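Local coordinates for dual specificity protein phosphatase 14 (Homo sapiens, PDB 2WGP), which removes phosphate from tyrosine, serine and threonine residues of the MAP kinases ERK, JNK and p38, and dampens T-cell receptor signalling by inactivating TAB1, at residues I85-H97 and R116-F128. Numbering follows the deposited sequence.
Sequences IGLYFDTVADKIH and RSATLCIAYLMKF. With PO4 (phosphate ion), chain C.
In this dual-specificity phosphatase domain, the helix that leaves the phosphate-binding loop packs across helix 89-97 at -70°, with Ala-93 set against Tyr-124 and Phe-89 against Ala-123. Ala-123 CB lies over one face of the Phe-89 ring, 3.9 Å from its centroid, while Thr-119 CG2 and Leu-120 CD2 sit at the ring's edge. Ile-85 CD1 reaches Arg-116 O at 3.6 Å. Arg-116 begins the second helix at the active site: its N and NE both donate to phosphate O1 and NH2 to O2, with Cys-110, which forms the phosphocysteine intermediate, close by. Further along, a water bridges the carbonyls of Phe-89 and Leu-120, and Ile-96 CG2 sits over a face of Tyr-124. Lys-127, extended to its tip with CG anti to the backbone N (chi1 -172°), brings NZ between two carboxylates in a salt-bridge network: Asp-90 OD2 at 2.8 Å, met from above its plane, and Asp-94 OD1 at 2.9 Å, met on the syn side, somewhat out of plane. A methionine in its place would probably leave both aspartates without their cationic mate. Asp-90 OD2 is also hydrogen-bonded to Tyr-160 OH, on helix 151-165. Beyond, His-97 and Phe-128 form an offset stack, centroids 4.1 Å apart and planes 8° from parallel.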
loop_
_atom_site.group_PDB
_atom_site.type_symbol
_atom_site.label_atom_id
_atom_site.label_comp_id
_atom_site.label_asym_id
_atom_site.label_seq_id
_atom_site.Cartn_x
_atom_site.Cartn_y
_atom_site.Cartn_z
ATOM N N ILE A 85 -3.906 -19.587 -2.148
ATOM C CA ILE A 85 -4.668 -20.770 -2.546
ATOM C C ILE A 85 -4.005 -21.561 -3.697
ATOM O O ILE A 85 -4.098 -22.797 -3.757
ATOM C CB ILE A 85 -6.123 -20.386 -2.898
ATOM C CG1 ILE A 85 -7.001 -21.627 -3.084
ATOM C CG2 ILE A 85 -6.181 -19.532 -4.182
ATOM C CD1 ILE A 85 -8.494 -21.321 -2.996
ATOM N N GLY A 86 -3.320 -20.853 -4.583
ATOM C CA GLY A 86 -2.593 -21.463 -5.673
ATOM C C GLY A 86 -1.588 -22.537 -5.282
ATOM O O GLY A 86 -1.279 -23.427 -6.086
ATOM N N LEU A 87 -1.074 -22.456 -4.053
ATOM C CA LEU A 87 -0.135 -23.441 -3.542
ATOM C C LEU A 87 -0.807 -24.807 -3.368
ATOM O O LEU A 87 -0.129 -25.808 -3.155
ATOM C CB LEU A 87 0.474 -22.967 -2.205
ATOM C CG LEU A 87 1.433 -21.766 -2.198
ATOM C CD1 LEU A 87 1.892 -21.371 -0.774
ATOM C CD2 LEU A 87 2.663 -22.028 -3.071
ATOM N N TYR A 88 -2.134 -24.837 -3.422
ATOM C CA TYR A 88 -2.905 -26.070 -3.327
ATOM C C TYR A 88 -3.499 -26.528 -4.664
ATOM O O TYR A 88 -4.191 -27.544 -4.720
ATOM C CB TYR A 88 -4.007 -25.917 -2.289
ATOM C CG TYR A 88 -3.488 -25.729 -0.865
ATOM C CD1 TYR A 88 -3.154 -26.832 -0.072
ATOM C CD2 TYR A 88 -3.321 -24.467 -0.325
ATOM C CE1 TYR A 88 -2.698 -26.681 1.238
ATOM C CE2 TYR A 88 -2.859 -24.307 1.001
ATOM C CZ TYR A 88 -2.540 -25.424 1.763
ATOM O OH TYR A 88 -2.071 -25.298 3.064
ATOM N N PHE A 89 -3.249 -25.785 -5.745
ATOM C CA PHE A 89 -3.862 -26.117 -7.032
ATOM C C PHE A 89 -3.474 -27.531 -7.469
ATOM O O PHE A 89 -4.363 -28.370 -7.695
ATOM C CB PHE A 89 -3.503 -25.092 -8.115
ATOM C CG PHE A 89 -4.245 -23.749 -8.013
ATOM C CD1 PHE A 89 -3.843 -22.687 -8.829
ATOM C CD2 PHE A 89 -5.328 -23.529 -7.133
ATOM C CE1 PHE A 89 -4.503 -21.461 -8.766
ATOM C CE2 PHE A 89 -5.965 -22.301 -7.088
ATOM C CZ PHE A 89 -5.555 -21.284 -7.904
ATOM N N ASP A 90 -2.168 -27.807 -7.543
ATOM C CA ASP A 90 -1.669 -29.122 -7.979
ATOM C C ASP A 90 -2.007 -30.208 -6.962
ATOM O O ASP A 90 -2.501 -31.262 -7.326
ATOM C CB ASP A 90 -0.147 -29.106 -8.241
ATOM C CG ASP A 90 0.214 -28.417 -9.550
ATOM O OD1 ASP A 90 1.219 -27.662 -9.580
ATOM O OD2 ASP A 90 -0.501 -28.631 -10.555
ATOM N N THR A 91 -1.793 -29.935 -5.674
ATOM C CA THR A 91 -1.984 -30.987 -4.676
ATOM C C THR A 91 -3.454 -31.406 -4.551
ATOM O O THR A 91 -3.751 -32.616 -4.484
ATOM C CB THR A 91 -1.339 -30.623 -3.319
ATOM O OG1 THR A 91 -1.944 -29.448 -2.800
ATOM C CG2 THR A 91 0.190 -30.368 -3.489
ATOM N N VAL A 92 -4.387 -30.450 -4.595
ATOM C CA VAL A 92 -5.817 -30.784 -4.497
ATOM C C VAL A 92 -6.295 -31.418 -5.809
ATOM O O VAL A 92 -7.047 -32.392 -5.786
ATOM C CB VAL A 92 -6.723 -29.576 -4.056
ATOM C CG1 VAL A 92 -8.217 -29.881 -4.188
ATOM C CG2 VAL A 92 -6.403 -29.154 -2.604
ATOM N N ALA A 93 -5.884 -30.843 -6.941
ATOM C CA ALA A 93 -6.240 -31.385 -8.245
ATOM C C ALA A 93 -5.722 -32.828 -8.402
ATOM O O ALA A 93 -6.454 -33.711 -8.848
ATOM C CB ALA A 93 -5.722 -30.479 -9.353
ATOM N N ASP A 94 -4.483 -33.064 -8.001
ATOM C CA ASP A 94 -3.919 -34.425 -7.983
ATOM C C ASP A 94 -4.699 -35.392 -7.073
ATOM O O ASP A 94 -4.897 -36.549 -7.432
ATOM C CB ASP A 94 -2.445 -34.385 -7.576
ATOM C CG ASP A 94 -1.561 -33.740 -8.625
ATOM O OD1 ASP A 94 -2.060 -33.413 -9.729
ATOM O OD2 ASP A 94 -0.353 -33.575 -8.345
ATOM N N LYS A 95 -5.145 -34.912 -5.921
ATOM C CA LYS A 95 -5.941 -35.735 -4.993
ATOM C C LYS A 95 -7.310 -36.123 -5.581
ATOM O O LYS A 95 -7.694 -37.301 -5.560
ATOM C CB LYS A 95 -6.104 -35.035 -3.640
ATOM C CG LYS A 95 -6.892 -35.856 -2.607
ATOM C CD LYS A 95 -6.262 -37.207 -2.348
ATOM C CE LYS A 95 -6.908 -37.948 -1.188
ATOM N NZ LYS A 95 -6.193 -39.284 -0.960
ATOM N N ILE A 96 -7.998 -35.138 -6.164
ATOM C CA ILE A 96 -9.271 -35.382 -6.844
ATOM C C ILE A 96 -9.060 -36.440 -7.924
ATOM O O ILE A 96 -9.865 -37.355 -8.037
ATOM C CB ILE A 96 -9.919 -34.094 -7.460
ATOM C CG1 ILE A 96 -10.257 -33.078 -6.354
ATOM C CG2 ILE A 96 -11.206 -34.459 -8.232
ATOM C CD1 ILE A 96 -10.433 -31.570 -6.833
ATOM N N HIS A 97 -7.978 -36.309 -8.687
ATOM C CA HIS A 97 -7.656 -37.256 -9.762
ATOM C C HIS A 97 -7.345 -38.651 -9.205
ATOM O O HIS A 97 -7.827 -39.654 -9.727
ATOM C CB HIS A 97 -6.478 -36.714 -10.595
ATOM C CG HIS A 97 -6.059 -37.606 -11.725
ATOM N ND1 HIS A 97 -6.843 -37.806 -12.838
ATOM C CD2 HIS A 97 -4.939 -38.343 -11.917
ATOM C CE1 HIS A 97 -6.227 -38.626 -13.670
ATOM N NE2 HIS A 97 -5.067 -38.966 -13.136
ATOM N N ARG A 116 -13.540 -20.254 -2.169
ATOM C CA ARG A 116 -12.411 -21.176 -1.968
ATOM C C ARG A 116 -12.589 -22.510 -2.721
ATOM O O ARG A 116 -11.704 -22.915 -3.482
ATOM C CB ARG A 116 -12.139 -21.442 -0.474
ATOM C CG ARG A 116 -11.438 -20.299 0.258
ATOM C CD ARG A 116 -11.444 -20.508 1.763
ATOM N NE ARG A 116 -12.785 -20.323 2.315
ATOM C CZ ARG A 116 -13.068 -20.268 3.616
ATOM N NH1 ARG A 116 -12.132 -20.430 4.540
ATOM N NH2 ARG A 116 -14.318 -20.131 3.992
ATOM N N SER A 117 -13.704 -23.203 -2.496
ATOM C CA SER A 117 -13.946 -24.496 -3.154
ATOM C C SER A 117 -14.062 -24.377 -4.674
ATOM O O SER A 117 -13.482 -25.195 -5.414
ATOM C CB SER A 117 -15.133 -25.239 -2.542
ATOM O OG SER A 117 -16.355 -24.555 -2.711
ATOM N N ALA A 118 -14.792 -23.371 -5.138
ATOM C CA ALA A 118 -14.956 -23.132 -6.583
ATOM C C ALA A 118 -13.612 -22.930 -7.236
ATOM O O ALA A 118 -13.380 -23.416 -8.348
ATOM C CB ALA A 118 -15.839 -21.879 -6.828
ATOM N N THR A 119 -12.716 -22.207 -6.556
ATOM C CA THR A 119 -11.394 -21.887 -7.135
ATOM C C THR A 119 -10.586 -23.177 -7.354
ATOM O O THR A 119 -9.980 -23.380 -8.405
ATOM C CB THR A 119 -10.603 -20.902 -6.259
ATOM O OG1 THR A 119 -11.346 -19.660 -6.146
ATOM C CG2 THR A 119 -9.192 -20.663 -6.862
ATOM N N LEU A 120 -10.596 -24.044 -6.346
ATOM C CA LEU A 120 -9.902 -25.316 -6.425
ATOM C C LEU A 120 -10.496 -26.246 -7.480
ATOM O O LEU A 120 -9.743 -26.931 -8.196
ATOM C CB LEU A 120 -9.893 -25.986 -5.052
ATOM C CG LEU A 120 -9.088 -25.265 -3.955
ATOM C CD1 LEU A 120 -9.382 -25.900 -2.609
ATOM C CD2 LEU A 120 -7.563 -25.242 -4.292
ATOM N N CYS A 121 -11.828 -26.270 -7.596
ATOM C CA CYS A 121 -12.498 -27.039 -8.663
ATOM C C CYS A 121 -12.137 -26.519 -10.055
ATOM O O CYS A 121 -11.874 -27.320 -10.958
ATOM C CB CYS A 121 -14.018 -27.062 -8.469
ATOM S SG CYS A 121 -14.552 -27.958 -7.039
ATOM N N ILE A 122 -12.099 -25.195 -10.222
ATOM C CA ILE A 122 -11.713 -24.602 -11.508
ATOM C C ILE A 122 -10.279 -25.006 -11.886
ATOM O O ILE A 122 -9.998 -25.353 -13.050
ATOM C CB ILE A 122 -11.872 -23.044 -11.510
ATOM C CG1 ILE A 122 -13.356 -22.654 -11.493
ATOM C CG2 ILE A 122 -11.204 -22.432 -12.730
ATOM C CD1 ILE A 122 -13.640 -21.163 -11.070
ATOM N N ALA A 123 -9.383 -25.001 -10.893
ATOM C CA ALA A 123 -7.991 -25.371 -11.143
ATOM C C ALA A 123 -7.907 -26.850 -11.585
ATOM O O ALA A 123 -7.189 -27.178 -12.537
ATOM C CB ALA A 123 -7.133 -25.109 -9.894
ATOM N N TYR A 124 -8.658 -27.719 -10.910
ATOM C CA TYR A 124 -8.739 -29.148 -11.256
ATOM C C TYR A 124 -9.236 -29.388 -12.694
ATOM O O TYR A 124 -8.639 -30.164 -13.449
ATOM C CB TYR A 124 -9.645 -29.907 -10.256
ATOM C CG TYR A 124 -10.026 -31.280 -10.736
ATOM C CD1 TYR A 124 -9.116 -32.349 -10.654
ATOM C CD2 TYR A 124 -11.275 -31.511 -11.331
ATOM C CE1 TYR A 124 -9.444 -33.604 -11.118
ATOM C CE2 TYR A 124 -11.607 -32.768 -11.831
ATOM C CZ TYR A 124 -10.697 -33.810 -11.716
ATOM O OH TYR A 124 -11.034 -35.053 -12.173
ATOM N N LEU A 125 -10.315 -28.717 -13.064
ATOM C CA LEU A 125 -10.867 -28.810 -14.423
ATOM C C LEU A 125 -9.854 -28.409 -15.507
ATOM O O LEU A 125 -9.754 -29.074 -16.534
ATOM C CB LEU A 125 -12.134 -27.964 -14.550
ATOM C CG LEU A 125 -13.403 -28.431 -13.817
ATOM C CD1 LEU A 125 -14.536 -27.403 -14.059
ATOM C CD2 LEU A 125 -13.839 -29.844 -14.253
ATOM N N MET A 126 -9.091 -27.347 -15.273
ATOM C CA MET A 126 -8.047 -26.957 -16.199
ATOM C C MET A 126 -6.952 -28.017 -16.320
ATOM O O MET A 126 -6.544 -28.368 -17.442
ATOM C CB MET A 126 -7.411 -25.632 -15.804
ATOM C CG MET A 126 -8.307 -24.402 -16.034
ATOM S SD MET A 126 -7.396 -22.877 -15.964
ATOM C CE MET A 126 -7.087 -22.732 -14.183
ATOM N N LYS A 127 -6.492 -28.529 -15.179
ATOM C CA LYS A 127 -5.381 -29.468 -15.169
ATOM C C LYS A 127 -5.749 -30.839 -15.716
ATOM O O LYS A 127 -4.974 -31.421 -16.474
ATOM C CB LYS A 127 -4.781 -29.620 -13.774
ATOM C CG LYS A 127 -3.476 -30.468 -13.776
ATOM C CD LYS A 127 -2.859 -30.604 -12.406
ATOM C CE LYS A 127 -1.568 -31.432 -12.500
ATOM N NZ LYS A 127 -0.761 -31.304 -11.274
ATOM N N PHE A 128 -6.914 -31.360 -15.343
ATOM C CA PHE A 128 -7.254 -32.741 -15.697
ATOM C C PHE A 128 -8.364 -32.914 -16.737
ATOM O O PHE A 128 -8.562 -34.025 -17.218
ATOM C CB PHE A 128 -7.571 -33.539 -14.427
ATOM C CG PHE A 128 -6.355 -33.885 -13.636
ATOM C CD1 PHE A 128 -5.481 -34.885 -14.086
ATOM C CD2 PHE A 128 -6.059 -33.210 -12.457
ATOM C CE1 PHE A 128 -4.353 -35.201 -13.376
ATOM C CE2 PHE A 128 -4.949 -33.527 -11.741
ATOM C CZ PHE A 128 -4.084 -34.528 -12.198
HETATM P P PO4 C . -16.027 -19.147 0.791
HETATM O O1 PO4 C . -14.582 -19.326 0.418
HETATM O O2 PO4 C . -16.477 -19.781 2.078
HETATM O O3 PO4 C . -16.903 -19.767 -0.295
HETATM O O4 PO4 C . -16.383 -17.661 0.837
HETATM O O HOH W 1 -7.204 -27.816 -7.147
HETATM O O HOH W 2 1.909 -32.025 -9.516
#